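Local coordinates for protein serpin-12 (Manduca sexta, PDB 6CJ7) that is a serpin, probably inhibiting serine proteases, and controls the prophenoloxidase activation system in larval hemolymph, at residues A[187-192]-A[201-206]; A[197-202]-A[379-384]; A[236-241]-A[351-356]. All blocks are in the same frame, centred on the assembly; numbering follows the deposited sequence.

Contact 1. Residues A[187-192]-A[201-206]; sequences QKRNFT and ASFMQT
The backbone N of Phe203 donates to Gln187 O at 2.8 Å, and Gln187 N returns a bond to Phe203 O at 2.9 Å, so this antiparallel pair is closed on both sides. Two residues along, Arg189 and Ala201 repeat the pattern, with Ala201 N reaching Arg189 O at 3.0 Å and Arg189 N reaching Ala201 O. The non-hydrogen-bonded pair Lys188 and Ser202 lies in between, and there Lys188 CA sends a C-H contact to Ala201 O at 3.3 Å. The strand directions are 118° apart, a strong twist, and beyond Arg189 the pairing of strand 187-192 passes to Lys199, earlier on the partner strand.

Gln187, Arg189, Ala201 and Phe203 share one face of this ladder. The aliphatic start of Arg189 packs against the Phe203 ring, Arg189 CB lying 3.6 Å from Phe203 CD1. The guanidinium plane is turned 71° from that ring, and the chain, extended from CG to NE, carries NE past the ring toward Gln205. The two side chains meet tip to tip, with Gln205 OE1 at the edge of the guanidinium; NE makes a weak bond to it, while the approach of NH2 is too short to be trusted as modelled. Glu271 probably adds a weak, long-range attraction for the same guanidinium.

At the same CD1/CE1 side, Arg189 O lies in the ring plane, 3.4 Å from Phe203 CE1. Phe191 CB points toward the partner strand and lies 4.1 Å from Phe203 CZ, the two side chains crossing at about a right angle. Phe191 also touches Pro380, while Phe203 rests on Pro273 of strand 265-282. This is a twisted beta hairpin at the margin of serpin sheet C, made by the strands known in the family as s4C and s3C.

Contact 2. Residues A[197-202]-A[379-384]; sequences EKKVAS and DPTLEH
Lys199 places CG anti to its carbonyl carbon (chi1 -80°) and then runs out extended, while Asp379 turns its CG anti to the backbone N (chi1 -175°); the two side chains cross at about a right angle and meet in a salt bridge. It joins a sheet C strand of the serpin fold to an Asx turn, overlaid on a type I turn from Asp379 to Leu382, just after the last strand of the fold.

The carboxylate divides its work between its oxygens. Asp379 OD2 receives Lys199 NZ at 2.7 Å through its syn lone pair. Asp379 OD1 serves its own turn, accepting Thr381 OG1 at 2.6 Å and the backbone N of Thr381 at 3.0 Å. Both Thr381 donors come from the same face of the carboxylate, the backbone N from well above its plane. The threonine hydroxyl faces the lysine as well: Thr381 OG1 comes within 3.5 Å of Lys199 CD and makes a weak bond with Lys199 NZ. With three bonds on two oxygens the carboxylate has little freedom to turn, and the positive charge of Lys199 would probably favour its ionised state. An alanine at Asp379 would probably leave the Lys199 ammonium without its counter-charge and the Thr381 hydroxyl and backbone N without their shared acceptor, loosening the turn.

Asn35 ND2 also donates to Asp379 O, a further bond that ties the start of the turn to the rest of the chain. Pro380 touches Pro273 and Phe275 of strand 265-282, and Pro380 CG comes to 4.1 Å from Ala201 CB. One residue earlier on the strand, the methyl of the threonine meets the backbone of the hairpin, with Thr381 CG2 lying 3.3 Å from Val200 O.

Contact 3. Residues A[236-241]-A[351-356]; sequences VVLPLK and LYFRAN
Strands 236-239 and 351-354 cross at 92°, their axes 8.8 Å apart at closest approach, and Leu238 and Ala355 have the nearest CA atoms. In the serpin fold this is a place where sheet B, here its strand s3B, packs across sheet C, here s1C, the short strand that follows the reactive-centre loop.

Phe353 carries the contact. Its CG is anti to the backbone N (chi1 -164°), and the far end of its ring comes up against strand 236-239. Val236 CG1 touches Phe353 CE1 and CZ, each at 3.6 Å, the two side chains crossing obliquely. Leu238 covers one face: its CD2 stands over the ring centre in a CH-pi contact, 4.2 Å from the Phe353 centroid, while Leu238 CB touches Phe353 CZ at 3.6 Å. Leu270 of strand 265-282 and Lys221 of strand 220-226 also touch this phenylalanine.

After Arg354 the chain bends through an inverse gamma turn centred on Ala355, whose CA lies 4.0 Å from Leu238 CD1. The other methyl, Leu238 CD2, also presses against the backbone carbonyl, 3.3 Å from Arg354 O.

Read from the N terminus, contact 1 closes first, a short hairpin loop between 187-192 and 201-206. Before it is complete, contact 2 opens on 197-202, sharing Ala201 and Ser202, and closes only at 379-384, so the two loops cross. Contact 3, 236-241 with 351-356, is nested wholly inside the long loop of contact 2. The sheet C hairpin is the common piece: Phe191 N probably bonds to Lys199 O within it, Phe191 packs on Pro380 of contact 2, and Thr192 N probably bonds to Asn356 O of contact 3. Contacts 2 and 3 do not touch; between them they tie sheet C to the C-terminal turn and to sheet B.

Contact 1. Residues A[187-192]-A[201-206]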
loop_
_atom_site.group_PDB
_atom_site.type_symbol
_atom_site.label_atom_id
_atom_site.label_comp_id
_atom_site.label_asym_id
_atom_site.label_seq_id
_atom_site.Cartn_x
_atom_site.Cartn_y
_atom_site.Cartn_z
ATOM N N GLN A 187 -7.546 -5.302 -26.396
ATOM C CA GLN A 187 -6.787 -5.210 -27.638
ATOM C C GLN A 187 -5.327 -4.892 -27.357
ATOM O O GLN A 187 -4.998 -4.164 -26.420
ATOM C CB GLN A 187 -7.354 -4.123 -28.570
ATOM C CG GLN A 187 -8.771 -4.354 -29.124
ATOM C CD GLN A 187 -8.970 -5.676 -29.845
ATOM O OE1 GLN A 187 -8.032 -6.286 -30.373
ATOM N NE2 GLN A 187 -10.219 -6.136 -29.863
ATOM N N LYS A 188 -4.453 -5.403 -28.217
ATOM C CA LYS A 188 -3.032 -5.089 -28.140
ATOM C C LYS A 188 -2.766 -3.791 -28.890
ATOM O O LYS A 188 -3.029 -3.697 -30.096
ATOM C CB LYS A 188 -2.193 -6.231 -28.704
ATOM C CG LYS A 188 -2.006 -7.351 -27.686
ATOM C CD LYS A 188 -1.294 -8.552 -28.271
ATOM C CE LYS A 188 -0.464 -9.257 -27.206
ATOM N NZ LYS A 188 -1.271 -9.722 -26.053
ATOM N N ARG A 189 -2.270 -2.790 -28.165
ATOM C CA ARG A 189 -1.953 -1.473 -28.698
ATOM C C ARG A 189 -0.618 -1.050 -28.107
ATOM O O ARG A 189 -0.163 -1.621 -27.119
ATOM C CB ARG A 189 -3.040 -0.440 -28.344
ATOM C CG ARG A 189 -4.461 -0.895 -28.605
ATOM C CD ARG A 189 -5.456 0.195 -28.237
ATOM N NE ARG A 189 -6.841 -0.233 -28.412
ATOM C CZ ARG A 189 -7.556 0.013 -29.505
ATOM N NH1 ARG A 189 -7.008 0.685 -30.512
ATOM N NH2 ARG A 189 -8.813 -0.415 -29.591
ATOM N N ASN A 190 0.007 -0.036 -28.694
ATOM C CA ASN A 190 1.278 0.415 -28.148
ATOM C C ASN A 190 1.091 1.294 -26.916
ATOM O O ASN A 190 0.202 2.148 -26.856
ATOM C CB ASN A 190 2.091 1.155 -29.200
ATOM C CG ASN A 190 2.993 0.218 -29.982
ATOM O OD1 ASN A 190 3.485 -0.779 -29.450
ATOM N ND2 ASN A 190 3.191 0.516 -31.248
ATOM N N PHE A 191 1.930 1.045 -25.920
ATOM C CA PHE A 191 2.092 1.894 -24.752
ATOM C C PHE A 191 3.438 2.595 -24.911
ATOM O O PHE A 191 4.431 1.946 -25.253
ATOM C CB PHE A 191 2.062 1.037 -23.486
ATOM C CG PHE A 191 2.171 1.813 -22.205
ATOM C CD1 PHE A 191 3.396 2.255 -21.739
ATOM C CD2 PHE A 191 1.040 2.070 -21.449
ATOM C CE1 PHE A 191 3.485 2.956 -20.536
ATOM C CE2 PHE A 191 1.119 2.772 -20.266
ATOM C CZ PHE A 191 2.345 3.215 -19.797
ATOM N N THR A 192 3.471 3.911 -24.701
ATOM C CA THR A 192 4.695 4.687 -24.884
ATOM C C THR A 192 5.288 4.986 -23.517
ATOM O O THR A 192 4.669 5.684 -22.707
ATOM C CB THR A 192 4.447 5.993 -25.640
ATOM O OG1 THR A 192 3.845 5.708 -26.909
ATOM C CG2 THR A 192 5.777 6.732 -25.870
ATOM N N ALA A 201 0.967 -3.596 -25.175
ATOM C CA ALA A 201 0.260 -3.918 -23.944
ATOM C C ALA A 201 -1.186 -4.277 -24.274
ATOM O O ALA A 201 -1.702 -3.969 -25.358
ATOM C CB ALA A 201 0.300 -2.757 -22.931
ATOM N N SER A 202 -1.832 -4.954 -23.327
ATOM C CA SER A 202 -3.225 -5.381 -23.465
ATOM C C SER A 202 -4.146 -4.339 -22.843
ATOM O O SER A 202 -4.235 -4.224 -21.616
ATOM C CB SER A 202 -3.433 -6.744 -22.809
ATOM O OG SER A 202 -2.751 -7.753 -23.528
ATOM N N PHE A 203 -4.855 -3.599 -23.681
ATOM C CA PHE A 203 -5.744 -2.542 -23.224
ATOM C C PHE A 203 -7.169 -3.071 -23.133
ATOM O O PHE A 203 -7.770 -3.452 -24.145
ATOM C CB PHE A 203 -5.673 -1.336 -24.155
ATOM C CG PHE A 203 -4.382 -0.579 -24.053
ATOM C CD1 PHE A 203 -3.283 -0.941 -24.819
ATOM C CD2 PHE A 203 -4.266 0.493 -23.189
ATOM C CE1 PHE A 203 -2.094 -0.241 -24.736
ATOM C CE2 PHE A 203 -3.091 1.197 -23.102
ATOM C CZ PHE A 203 -1.995 0.828 -23.881
ATOM N N MET A 204 -7.699 -3.102 -21.919
ATOM C CA MET A 204 -9.120 -3.328 -21.719
ATOM C C MET A 204 -9.886 -2.093 -22.170
ATOM O O MET A 204 -9.415 -0.964 -22.021
ATOM C CB MET A 204 -9.382 -3.600 -20.241
ATOM C CG MET A 204 -8.490 -4.674 -19.715
ATOM S SD MET A 204 -8.926 -5.095 -18.009
ATOM C CE MET A 204 -8.454 -3.549 -17.195
ATOM N N GLN A 205 -11.077 -2.301 -22.729
ATOM C CA GLN A 205 -11.815 -1.189 -23.310
ATOM C C GLN A 205 -13.286 -1.271 -22.931
ATOM O O GLN A 205 -13.874 -2.356 -22.923
ATOM C CB GLN A 205 -11.699 -1.166 -24.842
ATOM C CG GLN A 205 -10.294 -1.059 -25.368
ATOM C CD GLN A 205 -10.264 -1.170 -26.873
ATOM O OE1 GLN A 205 -9.199 -1.281 -27.481
ATOM N NE2 GLN A 205 -11.438 -1.146 -27.483
ATOM N N THR A 206 -13.872 -0.116 -22.625
ATOM C CA THR A 206 -15.313 -0.004 -22.425
ATOM C C THR A 206 -15.708 1.453 -22.603
ATOM O O THR A 206 -14.862 2.353 -22.606
ATOM C CB THR A 206 -15.761 -0.507 -21.044
ATOM O OG1 THR A 206 -17.186 -0.674 -21.042
ATOM C CG2 THR A 206 -15.387 0.492 -19.953
#

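Contact 2. Residues A[197-202]-A[379-384]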
loop_
_atom_site.group_PDB
_atom_site.type_symbol
_atom_site.label_atom_id
_atom_site.label_comp_id
_atom_site.label_asym_id
_atom_site.label_seq_id
_atom_site.Cartn_x
_atom_site.Cartn_y
_atom_site.Cartn_z
ATOM N N GLU A 197 10.316 4.794 -25.768
ATOM C CA GLU A 197 10.221 3.386 -26.148
ATOM C C GLU A 197 8.761 2.945 -26.241
ATOM O O GLU A 197 7.956 3.258 -25.362
ATOM C CB GLU A 197 10.950 2.524 -25.123
ATOM C CG GLU A 197 10.983 1.051 -25.470
ATOM C CD GLU A 197 11.588 0.205 -24.356
ATOM O OE1 GLU A 197 12.139 0.777 -23.391
ATOM O OE2 GLU A 197 11.526 -1.038 -24.446
ATOM N N LYS A 198 8.416 2.229 -27.316
ATOM C CA LYS A 198 7.079 1.674 -27.508
ATOM C C LYS A 198 7.060 0.201 -27.117
ATOM O O LYS A 198 7.969 -0.554 -27.478
ATOM C CB LYS A 198 6.624 1.803 -28.969
ATOM C CG LYS A 198 6.423 3.215 -29.506
ATOM C CD LYS A 198 6.262 3.203 -31.040
ATOM C CE LYS A 198 4.783 3.157 -31.473
ATOM N NZ LYS A 198 4.544 2.896 -32.950
ATOM N N LYS A 199 6.011 -0.209 -26.403
ATOM C CA LYS A 199 5.810 -1.599 -25.997
ATOM C C LYS A 199 4.347 -1.988 -26.156
ATOM O O LYS A 199 3.452 -1.241 -25.741
ATOM C CB LYS A 199 6.208 -1.831 -24.534
ATOM C CG LYS A 199 7.689 -2.004 -24.265
ATOM C CD LYS A 199 7.871 -2.753 -22.936
ATOM C CE LYS A 199 9.317 -2.814 -22.485
ATOM N NZ LYS A 199 9.426 -3.447 -21.139
ATOM N N VAL A 200 4.115 -3.189 -26.694
ATOM C CA VAL A 200 2.759 -3.724 -26.807
ATOM C C VAL A 200 2.205 -4.027 -25.425
ATOM O O VAL A 200 2.885 -4.644 -24.595
ATOM C CB VAL A 200 2.772 -4.985 -27.680
ATOM C CG1 VAL A 200 1.479 -5.773 -27.518
ATOM C CG2 VAL A 200 2.996 -4.597 -29.119
ATOM N N ALA A 201 0.967 -3.596 -25.175
ATOM C CA ALA A 201 0.260 -3.918 -23.944
ATOM C C ALA A 201 -1.186 -4.277 -24.274
ATOM O O ALA A 201 -1.702 -3.969 -25.358
ATOM C CB ALA A 201 0.300 -2.757 -22.931
ATOM N N SER A 202 -1.832 -4.954 -23.327
ATOM C CA SER A 202 -3.225 -5.381 -23.465
ATOM C C SER A 202 -4.146 -4.339 -22.843
ATOM O O SER A 202 -4.235 -4.224 -21.616
ATOM C CB SER A 202 -3.433 -6.744 -22.809
ATOM O OG SER A 202 -2.751 -7.753 -23.528
ATOM N N ASP A 379 5.328 1.137 -16.836
ATOM C CA ASP A 379 5.423 0.084 -17.845
ATOM C C ASP A 379 4.502 -1.049 -17.415
ATOM O O ASP A 379 4.883 -1.867 -16.572
ATOM C CB ASP A 379 6.870 -0.413 -17.979
ATOM C CG ASP A 379 7.053 -1.430 -19.099
ATOM O OD1 ASP A 379 6.039 -1.943 -19.622
ATOM O OD2 ASP A 379 8.222 -1.727 -19.452
ATOM N N PRO A 380 3.289 -1.132 -17.964
ATOM C CA PRO A 380 2.347 -2.162 -17.511
ATOM C C PRO A 380 2.719 -3.578 -17.929
ATOM O O PRO A 380 2.033 -4.515 -17.502
ATOM C CB PRO A 380 1.024 -1.726 -18.162
ATOM C CG PRO A 380 1.463 -1.037 -19.424
ATOM C CD PRO A 380 2.723 -0.288 -19.031
ATOM N N THR A 381 3.756 -3.766 -18.753
ATOM C CA THR A 381 4.155 -5.100 -19.184
ATOM C C THR A 381 5.068 -5.789 -18.183
ATOM O O THR A 381 5.368 -6.975 -18.355
ATOM C CB THR A 381 4.857 -5.047 -20.547
ATOM O OG1 THR A 381 6.150 -4.427 -20.419
ATOM C CG2 THR A 381 4.023 -4.264 -21.545
ATOM N N LEU A 382 5.521 -5.076 -17.158
ATOM C CA LEU A 382 6.446 -5.608 -16.172
ATOM C C LEU A 382 5.723 -5.790 -14.852
ATOM O O LEU A 382 4.980 -4.905 -14.413
ATOM C CB LEU A 382 7.648 -4.675 -15.990
ATOM C CG LEU A 382 8.501 -4.524 -17.251
ATOM C CD1 LEU A 382 9.609 -3.505 -17.054
ATOM C CD2 LEU A 382 9.072 -5.863 -17.670
ATOM N N GLU A 383 5.943 -6.939 -14.223
ATOM C CA GLU A 383 5.243 -7.271 -12.991
ATOM C C GLU A 383 5.948 -6.785 -11.731
ATOM O O GLU A 383 5.352 -6.856 -10.653
ATOM C CB GLU A 383 5.041 -8.787 -12.901
ATOM C CG GLU A 383 4.344 -9.371 -14.115
ATOM C CD GLU A 383 3.601 -10.651 -13.802
ATOM O OE1 GLU A 383 4.061 -11.410 -12.922
ATOM O OE2 GLU A 383 2.550 -10.893 -14.435
ATOM N N HIS A 384 7.176 -6.281 -11.824
ATOM C CA HIS A 384 7.946 -5.923 -10.639
ATOM C C HIS A 384 8.180 -4.418 -10.554
ATOM O O HIS A 384 8.181 -3.712 -11.570
ATOM C CB HIS A 384 9.288 -6.654 -10.618
ATOM C CG HIS A 384 10.137 -6.393 -11.824
ATOM N ND1 HIS A 384 10.557 -5.129 -12.184
ATOM C CD2 HIS A 384 10.638 -7.237 -12.760
ATOM C CE1 HIS A 384 11.282 -5.206 -13.285
ATOM N NE2 HIS A 384 11.347 -6.473 -13.655
#

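Contact 3. Residues A[236-241]-A[351-356]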
loop_
_atom_site.group_PDB
_atom_site.type_symbol
_atom_site.label_atom_id
_atom_site.label_comp_id
_atom_site.label_asym_id
_atom_site.label_seq_id
_atom_site.Cartn_x
_atom_site.Cartn_y
_atom_site.Cartn_z
ATOM N N VAL A 236 -7.807 6.414 -11.373
ATOM C CA VAL A 236 -6.731 6.455 -12.357
ATOM C C VAL A 236 -6.547 7.898 -12.788
ATOM O O VAL A 236 -7.518 8.578 -13.151
ATOM C CB VAL A 236 -7.030 5.546 -13.560
ATOM C CG1 VAL A 236 -5.854 5.559 -14.539
ATOM C CG2 VAL A 236 -7.343 4.134 -13.087
ATOM N N VAL A 237 -5.304 8.373 -12.732
ATOM C CA VAL A 237 -4.998 9.776 -12.956
ATOM C C VAL A 237 -3.934 9.834 -14.038
ATOM O O VAL A 237 -2.862 9.230 -13.897
ATOM C CB VAL A 237 -4.525 10.464 -11.663
ATOM C CG1 VAL A 237 -4.490 11.962 -11.857
ATOM C CG2 VAL A 237 -5.445 10.101 -10.497
ATOM N N LEU A 238 -4.237 10.545 -15.120
ATOM C CA LEU A 238 -3.439 10.511 -16.332
ATOM C C LEU A 238 -2.946 11.921 -16.645
ATOM O O LEU A 238 -3.772 12.816 -16.882
ATOM C CB LEU A 238 -4.280 9.966 -17.479
ATOM C CG LEU A 238 -3.680 9.773 -18.861
ATOM C CD1 LEU A 238 -2.587 8.736 -18.850
ATOM C CD2 LEU A 238 -4.787 9.373 -19.840
ATOM N N PRO A 239 -1.634 12.176 -16.669
ATOM C CA PRO A 239 -1.153 13.526 -16.958
ATOM C C PRO A 239 -1.539 13.940 -18.363
ATOM O O PRO A 239 -1.582 13.134 -19.291
ATOM C CB PRO A 239 0.371 13.402 -16.814
ATOM C CG PRO A 239 0.618 12.121 -16.151
ATOM C CD PRO A 239 -0.538 11.209 -16.457
ATOM N N LEU A 240 -1.842 15.225 -18.508
ATOM C CA LEU A 240 -2.029 15.770 -19.835
ATOM C C LEU A 240 -0.678 15.900 -20.539
ATOM O O LEU A 240 0.388 15.784 -19.927
ATOM C CB LEU A 240 -2.738 17.128 -19.770
ATOM C CG LEU A 240 -4.026 17.121 -18.944
ATOM C CD1 LEU A 240 -4.575 18.532 -18.792
ATOM C CD2 LEU A 240 -5.061 16.195 -19.562
ATOM N N LYS A 241 -0.738 16.141 -21.857
ATOM C CA LYS A 241 0.474 16.246 -22.666
ATOM C C LYS A 241 1.468 17.240 -22.085
ATOM O O LYS A 241 2.682 17.031 -22.179
ATOM C CB LYS A 241 0.099 16.648 -24.093
ATOM C CG LYS A 241 -0.947 17.767 -24.165
ATOM C CD LYS A 241 -0.971 18.433 -25.538
ATOM C CE LYS A 241 -2.185 19.341 -25.708
ATOM N NZ LYS A 241 -1.977 20.725 -25.211
ATOM N N LEU A 351 -15.542 12.296 -22.608
ATOM C CA LEU A 351 -14.139 12.205 -22.245
ATOM C C LEU A 351 -13.554 10.951 -22.867
ATOM O O LEU A 351 -14.137 9.869 -22.752
ATOM C CB LEU A 351 -13.970 12.168 -20.719
ATOM C CG LEU A 351 -12.573 11.948 -20.141
ATOM C CD1 LEU A 351 -11.638 13.061 -20.573
ATOM C CD2 LEU A 351 -12.619 11.838 -18.623
ATOM N N TYR A 352 -12.417 11.104 -23.535
ATOM C CA TYR A 352 -11.568 9.981 -23.905
ATOM C C TYR A 352 -10.507 9.811 -22.833
ATOM O O TYR A 352 -9.799 10.766 -22.506
ATOM C CB TYR A 352 -10.889 10.213 -25.253
ATOM C CG TYR A 352 -11.791 10.097 -26.457
ATOM C CD1 TYR A 352 -12.070 8.858 -27.020
ATOM C CD2 TYR A 352 -12.341 11.226 -27.046
ATOM C CE1 TYR A 352 -12.885 8.746 -28.130
ATOM C CE2 TYR A 352 -13.157 11.123 -28.157
ATOM C CZ TYR A 352 -13.424 9.881 -28.692
ATOM O OH TYR A 352 -14.236 9.773 -29.795
ATOM N N PHE A 353 -10.399 8.602 -22.289
ATOM C CA PHE A 353 -9.401 8.295 -21.269
ATOM C C PHE A 353 -8.588 7.107 -21.769
ATOM O O PHE A 353 -8.980 5.950 -21.599
ATOM C CB PHE A 353 -10.045 8.003 -19.915
ATOM C CG PHE A 353 -9.080 8.059 -18.758
ATOM C CD1 PHE A 353 -8.193 7.016 -18.524
ATOM C CD2 PHE A 353 -9.076 9.141 -17.882
ATOM C CE1 PHE A 353 -7.297 7.051 -17.454
ATOM C CE2 PHE A 353 -8.174 9.183 -16.804
ATOM C CZ PHE A 353 -7.289 8.136 -16.594
ATOM N N ARG A 354 -7.444 7.395 -22.380
ATOM C CA ARG A 354 -6.602 6.362 -22.956
ATOM C C ARG A 354 -5.278 6.379 -22.203
ATOM O O ARG A 354 -4.469 7.297 -22.380
ATOM C CB ARG A 354 -6.420 6.591 -24.452
ATOM C CG ARG A 354 -5.210 5.917 -25.065
ATOM C CD ARG A 354 -5.303 5.967 -26.551
ATOM N NE ARG A 354 -5.307 7.338 -27.058
ATOM C CZ ARG A 354 -5.646 7.674 -28.294
ATOM N NH1 ARG A 354 -6.006 6.729 -29.154
ATOM N NH2 ARG A 354 -5.633 8.950 -28.671
ATOM N N ALA A 355 -5.073 5.371 -21.366
ATOM C CA ALA A 355 -3.889 5.305 -20.512
ATOM C C ALA A 355 -2.768 4.529 -21.205
ATOM O O ALA A 355 -2.355 3.456 -20.763
ATOM C CB ALA A 355 -4.251 4.682 -19.168
ATOM N N ASN A 356 -2.293 5.094 -22.318
ATOM C CA ASN A 356 -1.247 4.501 -23.146
ATOM C C ASN A 356 0.102 5.177 -22.925
ATOM O O ASN A 356 0.963 5.178 -23.816
ATOM C CB ASN A 356 -1.642 4.539 -24.622
ATOM C CG ASN A 356 -1.801 5.954 -25.160
ATOM O OD1 ASN A 356 -1.671 6.936 -24.432
ATOM N ND2 ASN A 356 -2.083 6.058 -26.451
#